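PDB 4HYQ: phospholipase A1 from Streptomyces albidoflavus, which hydrolyses the sn-1 acyl ester of glycerophospholipids, releasing a fatty acid and a 2-acyl lysophospholipid. Local coordinates for residues L8-S13 and L78-N83; V16-Y21 and P219-Q224; P32-A37 and F48-C53; L140-F145 and L170-I175. All blocks are in the same frame, centred on the assembly; numbering follows the deposited sequence.

Interaction 1 (L8-S13 and L78-N83); sequences LGDSYS and LTIGGN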
loop_
_atom_site.group_PDB
_atom_site.type_symbol
_atom_site.label_atom_id
_atom_site.label_comp_id
_atom_site.label_asym_id
_atom_site.label_seq_id
_atom_site.Cartn_x
_atom_site.Cartn_y
_atom_site.Cartn_z
ATOM N N LEU A 8 -0.476 -9.177 5.306
ATOM C CA LEU A 8 -1.651 -8.374 5.647
ATOM C C LEU A 8 -1.764 -7.118 4.810
ATOM O O LEU A 8 -0.802 -6.677 4.183
ATOM C CB LEU A 8 -1.538 -7.887 7.095
ATOM C CG LEU A 8 -1.205 -8.891 8.197
ATOM C CD1 LEU A 8 -0.863 -8.143 9.502
ATOM C CD2 LEU A 8 -2.411 -9.810 8.403
ATOM N N GLY A 9 -2.943 -6.516 4.832
ATOM C CA GLY A 9 -3.060 -5.243 4.160
ATOM C C GLY A 9 -4.179 -4.987 3.190
ATOM O O GLY A 9 -5.201 -5.681 3.165
ATOM N N ASP A 10 -3.959 -3.945 2.402
ATOM C CA ASP A 10 -4.926 -3.514 1.405
ATOM C C ASP A 10 -4.549 -3.913 -0.022
ATOM O O ASP A 10 -3.777 -4.848 -0.241
ATOM C CB ASP A 10 -5.162 -1.991 1.496
ATOM C CG ASP A 10 -3.870 -1.176 1.385
ATOM O OD1 ASP A 10 -2.885 -1.665 0.778
ATOM O OD2 ASP A 10 -3.858 -0.030 1.894
ATOM N N SER A 11 -5.121 -3.198 -0.982
ATOM C CA SER A 11 -4.917 -3.467 -2.405
ATOM C C SER A 11 -3.471 -3.421 -2.881
ATOM O O SER A 11 -3.131 -4.076 -3.862
ATOM C CB SER A 11 -5.742 -2.474 -3.220
ATOM O OG SER A 11 -5.394 -1.141 -2.862
ATOM N N TYR A 12 -2.621 -2.635 -2.213
ATOM C CA TYR A 12 -1.224 -2.556 -2.637
ATOM C C TYR A 12 -0.468 -3.826 -2.259
ATOM O O TYR A 12 0.595 -4.112 -2.809
ATOM C CB TYR A 12 -0.545 -1.302 -2.062
ATOM C CG TYR A 12 -1.031 -0.044 -2.760
ATOM C CD1 TYR A 12 -2.309 0.456 -2.520
ATOM C CD2 TYR A 12 -0.247 0.591 -3.729
ATOM C CE1 TYR A 12 -2.807 1.563 -3.236
ATOM C CE2 TYR A 12 -0.735 1.696 -4.447
ATOM C CZ TYR A 12 -2.011 2.171 -4.194
ATOM O OH TYR A 12 -2.489 3.262 -4.893
ATOM N N SER A 13 -1.018 -4.583 -1.313
ATOM C CA SER A 13 -0.423 -5.854 -0.924
ATOM C C SER A 13 -1.168 -7.015 -1.590
ATOM O O SER A 13 -0.567 -8.052 -1.874
ATOM C CB SER A 13 -0.451 -6.034 0.605
ATOM O OG SER A 13 0.460 -5.121 1.240
ATOM N N LEU A 78 2.870 -5.709 5.715
ATOM C CA LEU A 78 1.639 -4.944 5.821
ATOM C C LEU A 78 1.632 -3.617 5.082
ATOM O O LEU A 78 2.621 -2.887 5.114
ATOM C CB LEU A 78 1.357 -4.629 7.302
ATOM C CG LEU A 78 0.241 -3.649 7.705
ATOM C CD1 LEU A 78 -1.122 -4.315 7.485
ATOM C CD2 LEU A 78 0.374 -3.277 9.182
ATOM N N THR A 79 0.530 -3.333 4.379
ATOM C CA THR A 79 0.321 -2.001 3.802
ATOM C C THR A 79 -1.082 -1.652 4.272
ATOM O O THR A 79 -2.024 -2.414 4.049
ATOM C CB THR A 79 0.387 -1.887 2.245
ATOM O OG1 THR A 79 -0.504 -2.825 1.623
ATOM C CG2 THR A 79 1.812 -2.100 1.770
ATOM N N ILE A 80 -1.229 -0.520 4.944
ATOM C CA ILE A 80 -2.553 -0.134 5.434
ATOM C C ILE A 80 -2.585 1.341 5.852
ATOM O O ILE A 80 -1.547 1.931 6.192
ATOM C CB ILE A 80 -2.983 -1.067 6.616
ATOM C CG1 ILE A 80 -4.498 -0.985 6.828
ATOM C CG2 ILE A 80 -2.267 -0.663 7.916
ATOM C CD1 ILE A 80 -5.295 -1.657 5.711
ATOM N N GLY A 81 -3.769 1.952 5.771
ATOM C CA GLY A 81 -3.916 3.344 6.163
ATOM C C GLY A 81 -4.416 4.260 5.060
ATOM O O GLY A 81 -5.132 5.220 5.333
ATOM N N GLY A 82 -4.031 3.975 3.815
ATOM C CA GLY A 82 -4.473 4.803 2.703
ATOM C C GLY A 82 -5.991 4.927 2.616
ATOM O O GLY A 82 -6.516 6.023 2.412
ATOM N N ASN A 83 -6.708 3.818 2.768
ATOM C CA ASN A 83 -8.167 3.872 2.690
ATOM C C ASN A 83 -8.820 4.488 3.925
ATOM O O ASN A 83 -9.916 5.052 3.834
ATOM C CB ASN A 83 -8.750 2.482 2.412
ATOM C CG ASN A 83 -8.359 1.958 1.035
ATOM O OD1 ASN A 83 -8.544 2.641 0.020
ATOM N ND2 ASN A 83 -7.824 0.749 0.994
HETATM O O HOH W 1 -5.655 1.093 3.688
HETATM O O HOH W 2 -7.227 -0.697 -1.151
#
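Asp10 and Thr79 face each other where two neighbouring parallel strands run out, and their side chains cross at about a right angle. Asp10 N donates to Thr79 O over 3.0 Å, a bent bond of 137°. With CG placed between its own backbone N and carbonyl carbon (chi1 55°), the carboxylate of Asp10 turns OD1 to Thr79 OG1, which donates to it at 2.8 Å. Ser13 OG also lies beside Thr79 OG1 and bonds to Tyr35 OH. Tyr12 N reaches Asp10 OD1 from the opposite face of the carboxylate at 3.2 Å, so one oxygen is gripped from both faces and also N-caps helix 11-14. The other oxygen, OD2, bonds to Tyr142 OH and accepts from a water 2.8 Å away that takes the N-H groups of Gly81 and Asn83. An alanine in place of Asp10 would probably leave Thr79 OG1 and Tyr12 N without their acceptor and deprive Tyr142 OH and the bridging water of a partner. Gly9 suits its place because a CB would collide with Thr79 O. Thr79 N is buried without any partner. A second water joins Ser11 OG to Asn83 ND2, which donates to it at 2.7 Å; Ser11 OG also bonds to His218 NE2. Gly9-Asp10-Ser11 and the Gly-Asn turn match the GDS and GxND blocks of SGNH hydrolases, with nucleophilic serine and oxyanion-hole asparagine; this is probably the active site.

Interaction 2 (V16-Y21 and P219-Q224); sequences VGAGSY and PTAAGQ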
loop_
_atom_site.group_PDB
_atom_site.type_symbol
_atom_site.label_atom_id
_atom_site.label_comp_id
_atom_site.label_asym_id
_atom_site.label_seq_id
_atom_site.Cartn_x
_atom_site.Cartn_y
_atom_site.Cartn_z
ATOM N N VAL A 16 -3.770 -5.554 -6.494
ATOM C CA VAL A 16 -4.645 -4.894 -7.473
ATOM C C VAL A 16 -3.723 -4.116 -8.417
ATOM O O VAL A 16 -2.854 -3.366 -7.953
ATOM C CB VAL A 16 -5.635 -3.920 -6.785
ATOM C CG1 VAL A 16 -6.366 -3.071 -7.843
ATOM C CG2 VAL A 16 -6.665 -4.719 -5.976
ATOM N N GLY A 17 -3.897 -4.321 -9.730
ATOM C CA GLY A 17 -3.059 -3.670 -10.724
ATOM C C GLY A 17 -2.085 -4.631 -11.394
ATOM O O GLY A 17 -1.593 -4.370 -12.508
ATOM N N ALA A 18 -1.819 -5.763 -10.751
ATOM C CA ALA A 18 -0.868 -6.718 -11.304
ATOM C C ALA A 18 -1.505 -7.810 -12.171
ATOM O O ALA A 18 -0.791 -8.564 -12.833
ATOM C CB ALA A 18 -0.047 -7.347 -10.166
ATOM N N GLY A 19 -2.836 -7.893 -12.172
ATOM C CA GLY A 19 -3.515 -8.912 -12.971
ATOM C C GLY A 19 -3.489 -10.328 -12.393
ATOM O O GLY A 19 -2.890 -10.575 -11.352
ATOM N N SER A 20 -4.148 -11.259 -13.082
ATOM C CA SER A 20 -4.213 -12.668 -12.662
ATOM C C SER A 20 -4.771 -12.866 -11.256
ATOM O O SER A 20 -4.232 -13.659 -10.472
ATOM C CB SER A 20 -2.827 -13.330 -12.750
ATOM O OG SER A 20 -2.342 -13.376 -14.087
ATOM N N TYR A 21 -5.855 -12.170 -10.937
ATOM C CA TYR A 21 -6.442 -12.291 -9.605
ATOM C C TYR A 21 -6.972 -13.691 -9.351
ATOM O O TYR A 21 -7.505 -14.336 -10.257
ATOM C CB TYR A 21 -7.561 -11.262 -9.425
ATOM C CG TYR A 21 -7.073 -9.873 -9.736
ATOM C CD1 TYR A 21 -7.585 -9.157 -10.814
ATOM C CD2 TYR A 21 -5.975 -9.347 -9.059
ATOM C CE1 TYR A 21 -7.004 -7.952 -11.230
ATOM C CE2 TYR A 21 -5.388 -8.153 -9.462
ATOM C CZ TYR A 21 -5.897 -7.468 -10.547
ATOM O OH TYR A 21 -5.257 -6.338 -10.986
ATOM N N PRO A 219 0.162 -0.392 -8.501
ATOM C CA PRO A 219 1.352 -0.940 -9.148
ATOM C C PRO A 219 1.001 -1.934 -10.256
ATOM O O PRO A 219 0.043 -2.705 -10.140
ATOM C CB PRO A 219 2.085 -1.633 -7.998
ATOM C CG PRO A 219 1.585 -0.911 -6.756
ATOM C CD PRO A 219 0.116 -0.782 -7.076
ATOM N N THR A 220 1.777 -1.900 -11.331
ATOM C CA THR A 220 1.597 -2.843 -12.425
ATOM C C THR A 220 2.328 -4.092 -11.958
ATOM O O THR A 220 2.915 -4.100 -10.869
ATOM C CB THR A 220 2.296 -2.354 -13.691
ATOM O OG1 THR A 220 3.677 -2.088 -13.390
ATOM C CG2 THR A 220 1.649 -1.088 -14.195
ATOM N N ALA A 221 2.313 -5.144 -12.772
ATOM C CA ALA A 221 3.034 -6.362 -12.403
ATOM C C ALA A 221 4.524 -6.025 -12.251
ATOM O O ALA A 221 5.211 -6.569 -11.384
ATOM C CB ALA A 221 2.837 -7.438 -13.474
ATOM N N ALA A 222 5.018 -5.119 -13.089
ATOM C CA ALA A 222 6.427 -4.719 -13.013
ATOM C C ALA A 222 6.689 -3.979 -11.706
ATOM O O ALA A 222 7.754 -4.126 -11.107
ATOM C CB ALA A 222 6.802 -3.831 -14.201
ATOM N N GLY A 223 5.717 -3.182 -11.269
ATOM C CA GLY A 223 5.867 -2.443 -10.027
ATOM C C GLY A 223 5.933 -3.393 -8.844
ATOM O O GLY A 223 6.662 -3.151 -7.880
ATOM N N GLN A 224 5.155 -4.469 -8.901
ATOM C CA GLN A 224 5.165 -5.448 -7.816
ATOM C C GLN A 224 6.467 -6.232 -7.757
ATOM O O GLN A 224 7.019 -6.435 -6.683
ATOM C CB GLN A 224 4.015 -6.452 -7.957
ATOM C CG GLN A 224 2.657 -5.917 -7.577
ATOM C CD GLN A 224 2.505 -5.687 -6.082
ATOM O OE1 GLN A 224 3.197 -6.305 -5.267
ATOM N NE2 GLN A 224 1.574 -4.816 -5.716
HETATM O O HOH W 3 -0.247 -4.244 -7.953
HETATM O O HOH W 4 0.496 -5.011 -15.042
#
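Val16 and Pro219 meet through their carbonyl groups. Two acceptors cannot bond directly, and a shared water settles the matter, donating to Val16 O at 2.8 Å and to Pro219 O at 2.7 Å. The same water accepts from Gln224 NE2, so its position is fixed from three directions. At Gly17 the backbone comes very close: the CA lies 3.3 Å from Pro219 O as a CA-H...O contact, and Gly17 O receives a similar contact from Thr220 CA. A CB at Gly17 would run into Pro219 O, and the backbone angles alone already call for glycine. Gly17 O also accepts from His206 NE2 and, weakly, from a second water that takes the N-H of Ala221. That N-H belongs to the first turn of helix 221-235, whose N-cap is Thr220: its OG1 accepts from Gly223 N at 3.1 Å. The helix starts just after His218, the likely catalytic histidine of the SGNH fold, and the 16-21 loop lies against its first turn. Ala18 follows, its CB 3.9 Å from Ala221 CA and 4.0 Å from Gln224 CG; a small methyl fits where the backbones are so near. Gln224, bent at chi2 (-70°), carries its amide on past Ala18, where OE1 accepts from Tyr35 N and NE2 reaches Tyr12 O as well as the first water. Further along, Gly19 N and Gly17 N both donate to Tyr21 OH, the Gly17 bond being 2.7 Å, while the Tyr21 ring lies with one face against Gly19 C.

Interaction 3 (P32-A37 and F48-C53); sequences PKAYPA and FDFVAC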
loop_
_atom_site.group_PDB
_atom_site.type_symbol
_atom_site.label_atom_id
_atom_site.label_comp_id
_atom_site.label_asym_id
_atom_site.label_seq_id
_atom_site.Cartn_x
_atom_site.Cartn_y
_atom_site.Cartn_z
ATOM N N PRO A 32 -1.053 -14.042 -7.517
ATOM C CA PRO A 32 0.285 -14.615 -7.340
ATOM C C PRO A 32 1.366 -13.683 -7.865
ATOM O O PRO A 32 2.562 -13.933 -7.673
ATOM C CB PRO A 32 0.211 -15.929 -8.120
ATOM C CG PRO A 32 -0.794 -15.632 -9.190
ATOM C CD PRO A 32 -1.859 -14.876 -8.433
ATOM N N LYS A 33 0.948 -12.599 -8.520
ATOM C CA LYS A 33 1.876 -11.615 -9.040
ATOM C C LYS A 33 2.170 -10.515 -8.017
ATOM O O LYS A 33 3.003 -9.644 -8.265
ATOM C CB LYS A 33 1.332 -11.001 -10.344
ATOM C CG LYS A 33 1.163 -12.050 -11.449
ATOM C CD LYS A 33 0.988 -11.408 -12.817
ATOM C CE LYS A 33 1.239 -12.419 -13.910
ATOM N NZ LYS A 33 1.332 -11.730 -15.235
ATOM N N ALA A 34 1.493 -10.567 -6.871
ATOM C CA ALA A 34 1.692 -9.581 -5.802
ATOM C C ALA A 34 2.987 -9.933 -5.057
ATOM O O ALA A 34 3.345 -11.107 -4.974
ATOM C CB ALA A 34 0.521 -9.615 -4.831
ATOM N N TYR A 35 3.662 -8.935 -4.484
ATOM C CA TYR A 35 4.922 -9.203 -3.791
ATOM C C TYR A 35 4.900 -10.291 -2.700
ATOM O O TYR A 35 5.876 -11.028 -2.569
ATOM C CB TYR A 35 5.538 -7.875 -3.252
ATOM C CG TYR A 35 4.899 -7.302 -2.014
ATOM C CD1 TYR A 35 5.238 -7.782 -0.739
ATOM C CD2 TYR A 35 3.928 -6.302 -2.108
ATOM C CE1 TYR A 35 4.625 -7.286 0.402
ATOM C CE2 TYR A 35 3.302 -5.797 -0.963
ATOM C CZ TYR A 35 3.657 -6.300 0.286
ATOM O OH TYR A 35 3.016 -5.854 1.407
ATOM N N PRO A 36 3.806 -10.436 -1.920
ATOM C CA PRO A 36 3.856 -11.499 -0.900
ATOM C C PRO A 36 3.943 -12.889 -1.523
ATOM O O PRO A 36 4.676 -13.765 -1.043
ATOM C CB PRO A 36 2.544 -11.328 -0.132
ATOM C CG PRO A 36 2.189 -9.876 -0.355
ATOM C CD PRO A 36 2.549 -9.671 -1.808
ATOM N N ALA A 37 3.192 -13.092 -2.601
ATOM C CA ALA A 37 3.188 -14.382 -3.274
ATOM C C ALA A 37 4.526 -14.613 -3.957
ATOM O O ALA A 37 5.042 -15.743 -3.944
ATOM C CB ALA A 37 2.056 -14.446 -4.293
ATOM N N PHE A 48 2.334 -20.011 4.527
ATOM C CA PHE A 48 2.090 -18.724 3.889
ATOM C C PHE A 48 0.594 -18.449 3.900
ATOM O O PHE A 48 -0.191 -19.215 3.322
ATOM C CB PHE A 48 2.626 -18.759 2.453
ATOM C CG PHE A 48 2.281 -17.540 1.644
ATOM C CD1 PHE A 48 2.429 -16.268 2.191
ATOM C CD2 PHE A 48 1.819 -17.659 0.339
ATOM C CE1 PHE A 48 2.116 -15.123 1.451
ATOM C CE2 PHE A 48 1.502 -16.523 -0.413
ATOM C CZ PHE A 48 1.656 -15.251 0.149
ATOM N N ASP A 49 0.196 -17.391 4.600
ATOM C CA ASP A 49 -1.207 -17.000 4.654
ATOM C C ASP A 49 -1.302 -15.592 4.093
ATOM O O ASP A 49 -0.792 -14.639 4.672
ATOM C CB ASP A 49 -1.733 -17.055 6.075
ATOM C CG ASP A 49 -1.776 -18.472 6.610
ATOM O OD1 ASP A 49 -2.533 -19.293 6.052
ATOM O OD2 ASP A 49 -1.044 -18.766 7.572
ATOM N N PHE A 50 -1.962 -15.489 2.944
ATOM C CA PHE A 50 -2.117 -14.233 2.208
ATOM C C PHE A 50 -3.539 -13.754 2.471
ATOM O O PHE A 50 -4.491 -14.294 1.892
ATOM C CB PHE A 50 -1.897 -14.553 0.721
ATOM C CG PHE A 50 -1.682 -13.361 -0.168
ATOM C CD1 PHE A 50 -1.677 -12.059 0.325
ATOM C CD2 PHE A 50 -1.479 -13.560 -1.525
ATOM C CE1 PHE A 50 -1.477 -10.969 -0.543
ATOM C CE2 PHE A 50 -1.277 -12.484 -2.397
ATOM C CZ PHE A 50 -1.276 -11.194 -1.904
ATOM N N VAL A 51 -3.694 -12.761 3.347
ATOM C CA VAL A 51 -5.023 -12.276 3.681
ATOM C C VAL A 51 -5.314 -10.809 3.360
ATOM O O VAL A 51 -6.367 -10.278 3.754
ATOM C CB VAL A 51 -5.360 -12.562 5.167
ATOM C CG1 VAL A 51 -5.472 -14.068 5.373
ATOM C CG2 VAL A 51 -4.271 -11.982 6.090
ATOM N N ALA A 52 -4.396 -10.169 2.636
ATOM C CA ALA A 52 -4.586 -8.783 2.213
ATOM C C ALA A 52 -5.869 -8.690 1.374
ATOM O O ALA A 52 -6.233 -9.638 0.672
ATOM C CB ALA A 52 -3.369 -8.315 1.394
ATOM N N CYS A 53 -6.527 -7.539 1.419
ATOM C CA CYS A 53 -7.784 -7.380 0.703
ATOM C C CYS A 53 -7.963 -5.978 0.138
ATOM O O CYS A 53 -7.805 -4.994 0.848
ATOM C CB CYS A 53 -8.937 -7.727 1.660
ATOM S SG CYS A 53 -10.578 -7.852 0.860
#
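Pro36 rests with its CB over one face of the Phe50 ring, 4.2 Å from the ring centroid and only 17° off the ring normal, a CH-pi contact. The pyrrolidine is offset toward the rim, Pro36 CG lying 3.8 Å from Phe50 CE1. Ala34 approaches differently: its CB comes to the edge of that ring, near its plane, 3.8 Å from Phe50 CZ. Both phenylalanines hold CG anti to the backbone N (chi1 173° for Phe48), which sends the rings out from strand 47-50 toward helix 35-43. Phe48 points its tip at the helix, CZ lying 3.6 Å from Pro36 O and 4.0 Å from Pro36 CB, with CE2 beside Ala37. An alanine in place of Phe48 would probably open a gap under Pro36 and Ala37 and leave the ring of Tyr5, on strand 4-9, without its aromatic neighbour. Proline is at home in the first helical turn, where its missing N-H costs nothing, and the alanines are small enough to let the rings come close. Helix and edge strand belong to the beta-alpha-beta crossover that follows strand 4-9. With shape and apolar surface doing the work, the contact depends on close fit rather than on directional bonds.

Interaction 4 (L140-F145 and L170-I175); sequences LGYPRF and LLNSVI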
loop_
_atom_site.group_PDB
_atom_site.type_symbol
_atom_site.label_atom_id
_atom_site.label_comp_id
_atom_site.label_asym_id
_atom_site.label_seq_id
_atom_site.Cartn_x
_atom_site.Cartn_y
_atom_site.Cartn_z
ATOM N N LEU A 140 5.252 -1.646 4.696
ATOM C CA LEU A 140 5.687 -0.984 3.480
ATOM C C LEU A 140 4.843 0.254 3.252
ATOM O O LEU A 140 3.637 0.243 3.496
ATOM C CB LEU A 140 5.589 -1.937 2.274
ATOM C CG LEU A 140 6.534 -3.151 2.331
ATOM C CD1 LEU A 140 5.866 -4.263 3.124
ATOM C CD2 LEU A 140 6.860 -3.651 0.927
ATOM N N GLY A 141 5.490 1.326 2.804
ATOM C CA GLY A 141 4.780 2.568 2.557
ATOM C C GLY A 141 4.129 2.537 1.187
ATOM O O GLY A 141 4.073 1.483 0.533
ATOM N N TYR A 142 3.647 3.696 0.749
ATOM C CA TYR A 142 2.999 3.810 -0.560
ATOM C C TYR A 142 3.873 4.605 -1.514
ATOM O O TYR A 142 4.766 5.336 -1.089
ATOM C CB TYR A 142 1.653 4.520 -0.410
ATOM C CG TYR A 142 0.662 3.758 0.448
ATOM C CD1 TYR A 142 0.494 4.065 1.796
ATOM C CD2 TYR A 142 -0.119 2.745 -0.101
ATOM C CE1 TYR A 142 -0.436 3.395 2.580
ATOM C CE2 TYR A 142 -1.059 2.058 0.677
ATOM C CZ TYR A 142 -1.214 2.393 2.012
ATOM O OH TYR A 142 -2.179 1.776 2.771
ATOM N N PRO A 143 3.638 4.462 -2.823
ATOM C CA PRO A 143 4.462 5.227 -3.758
ATOM C C PRO A 143 3.893 6.630 -3.916
ATOM O O PRO A 143 2.757 6.905 -3.507
ATOM C CB PRO A 143 4.324 4.434 -5.057
ATOM C CG PRO A 143 2.873 3.966 -4.983
ATOM C CD PRO A 143 2.758 3.511 -3.533
ATOM N N ARG A 144 4.703 7.523 -4.475
ATOM C CA ARG A 144 4.234 8.861 -4.804
ATOM C C ARG A 144 3.554 8.522 -6.123
ATOM O O ARG A 144 4.025 7.640 -6.838
ATOM C CB ARG A 144 5.399 9.803 -5.067
ATOM C CG ARG A 144 5.938 10.488 -3.846
ATOM C CD ARG A 144 7.092 11.386 -4.265
ATOM N NE ARG A 144 7.451 12.325 -3.218
ATOM C CZ ARG A 144 8.465 13.181 -3.300
ATOM N NH1 ARG A 144 9.223 13.215 -4.388
ATOM N NH2 ARG A 144 8.723 14.006 -2.289
ATOM N N PHE A 145 2.465 9.199 -6.466
ATOM C CA PHE A 145 1.766 8.845 -7.696
ATOM C C PHE A 145 2.300 9.488 -8.968
ATOM O O PHE A 145 2.240 8.885 -10.041
ATOM C CB PHE A 145 0.272 9.187 -7.587
ATOM C CG PHE A 145 -0.505 8.312 -6.635
ATOM C CD1 PHE A 145 0.015 7.106 -6.169
ATOM C CD2 PHE A 145 -1.792 8.686 -6.240
ATOM C CE1 PHE A 145 -0.737 6.280 -5.321
ATOM C CE2 PHE A 145 -2.552 7.870 -5.394
ATOM C CZ PHE A 145 -2.020 6.659 -4.934
ATOM N N LEU A 170 3.198 12.881 3.406
ATOM C CA LEU A 170 2.724 12.982 4.783
ATOM C C LEU A 170 2.277 11.620 5.309
ATOM O O LEU A 170 2.568 11.254 6.455
ATOM C CB LEU A 170 1.564 13.983 4.878
ATOM C CG LEU A 170 0.953 14.187 6.266
ATOM C CD1 LEU A 170 1.957 14.919 7.157
ATOM C CD2 LEU A 170 -0.343 14.986 6.161
ATOM N N LEU A 171 1.563 10.867 4.475
ATOM C CA LEU A 171 1.101 9.543 4.877
ATOM C C LEU A 171 2.300 8.642 5.169
ATOM O O LEU A 171 2.341 7.971 6.198
ATOM C CB LEU A 171 0.229 8.915 3.766
ATOM C CG LEU A 171 -0.275 7.478 3.942
ATOM C CD1 LEU A 171 -1.136 7.371 5.204
ATOM C CD2 LEU A 171 -1.108 7.086 2.700
ATOM N N ASN A 172 3.284 8.648 4.274
ATOM C CA ASN A 172 4.467 7.807 4.460
ATOM C C ASN A 172 5.271 8.244 5.678
ATOM O O ASN A 172 5.898 7.419 6.344
ATOM C CB ASN A 172 5.345 7.833 3.211
ATOM C CG ASN A 172 4.756 7.010 2.080
ATOM O OD1 ASN A 172 4.062 6.017 2.321
ATOM N ND2 ASN A 172 5.043 7.405 0.845
ATOM N N SER A 173 5.246 9.537 5.972
ATOM C CA SER A 173 5.970 10.044 7.138
ATOM C C SER A 173 5.333 9.484 8.412
ATOM O O SER A 173 6.032 9.008 9.314
ATOM C CB SER A 173 5.936 11.579 7.150
ATOM O OG SER A 173 6.522 12.074 8.337
ATOM N N VAL A 174 4.004 9.521 8.478
ATOM C CA VAL A 174 3.282 9.012 9.642
ATOM C C VAL A 174 3.518 7.514 9.798
ATOM O O VAL A 174 3.754 7.017 10.908
ATOM C CB VAL A 174 1.762 9.264 9.523
ATOM C CG1 VAL A 174 1.007 8.442 10.563
ATOM C CG2 VAL A 174 1.463 10.744 9.739
ATOM N N ILE A 175 3.446 6.785 8.688
ATOM C CA ILE A 175 3.656 5.342 8.733
ATOM C C ILE A 175 5.081 4.997 9.171
ATOM O O ILE A 175 5.284 4.139 10.031
ATOM C CB ILE A 175 3.395 4.699 7.351
ATOM C CG1 ILE A 175 1.897 4.762 7.041
ATOM C CG2 ILE A 175 3.917 3.253 7.334
ATOM C CD1 ILE A 175 1.556 4.469 5.565
#
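Asn172 and Tyr142 form the tight half of this contact, amide against backbone. Tyr142 N donates to Asn172 OD1 at 2.8 Å in a nearly straight bond (174°), and Asn172 ND2 returns the favour to Tyr142 O, also at 2.8 Å but more bent. With its CG anti to the carbonyl carbon (chi1 -75°), Asn172 swings its amide from helix 158-181 onto the loop after strand 136-140 and pairs with the N-H and C=O of one residue, much as a neighbouring strand would. Gly141 lies alongside, and a CB there would clash with Asn172 OD1. Beyond the amide the grip is apolar. Leu171 CD2 comes 3.5 Å from Tyr142 CD1, and Ile175 CD1 sits at the ring edge, 3.7 Å from Tyr142 CE1; branched aliphatic ends suit the flank of a flat ring whose hydroxyl is held elsewhere, by Asp10 and Gly82. Pro143 turns away from the helix to pack on Tyr228 and Ile189. The contact slackens toward solvent, where exposed Arg144 reaches back through a salt bridge with Asp169. Two complementary bonds thus satisfy both buried amide ends and the loop backbone, fixing the rotation of Asn172, while the aliphatic side chains flank one side of the ring.

From the N terminus, strand 4-9 and helix 11-14 open interaction 1, the next loop opens interaction 2, and interaction 3 then begins and ends first: its short loop, 32-37 back to 48-53, sets helix 35-43 against the edge strand. Interaction 1 closes next, at 78-83, joining strands 4-9 and 73-79, and so encloses interaction 3. Interaction 4 follows in series, tying the loop after strand 136-140 to helix 158-181. Interaction 2 closes last, at 219-224, bringing the final helix back to the early loop; it crosses interaction 1 and encloses interactions 3 and 4. Tyr35, Gln224 and Tyr142 each carry bonds from one contact to another.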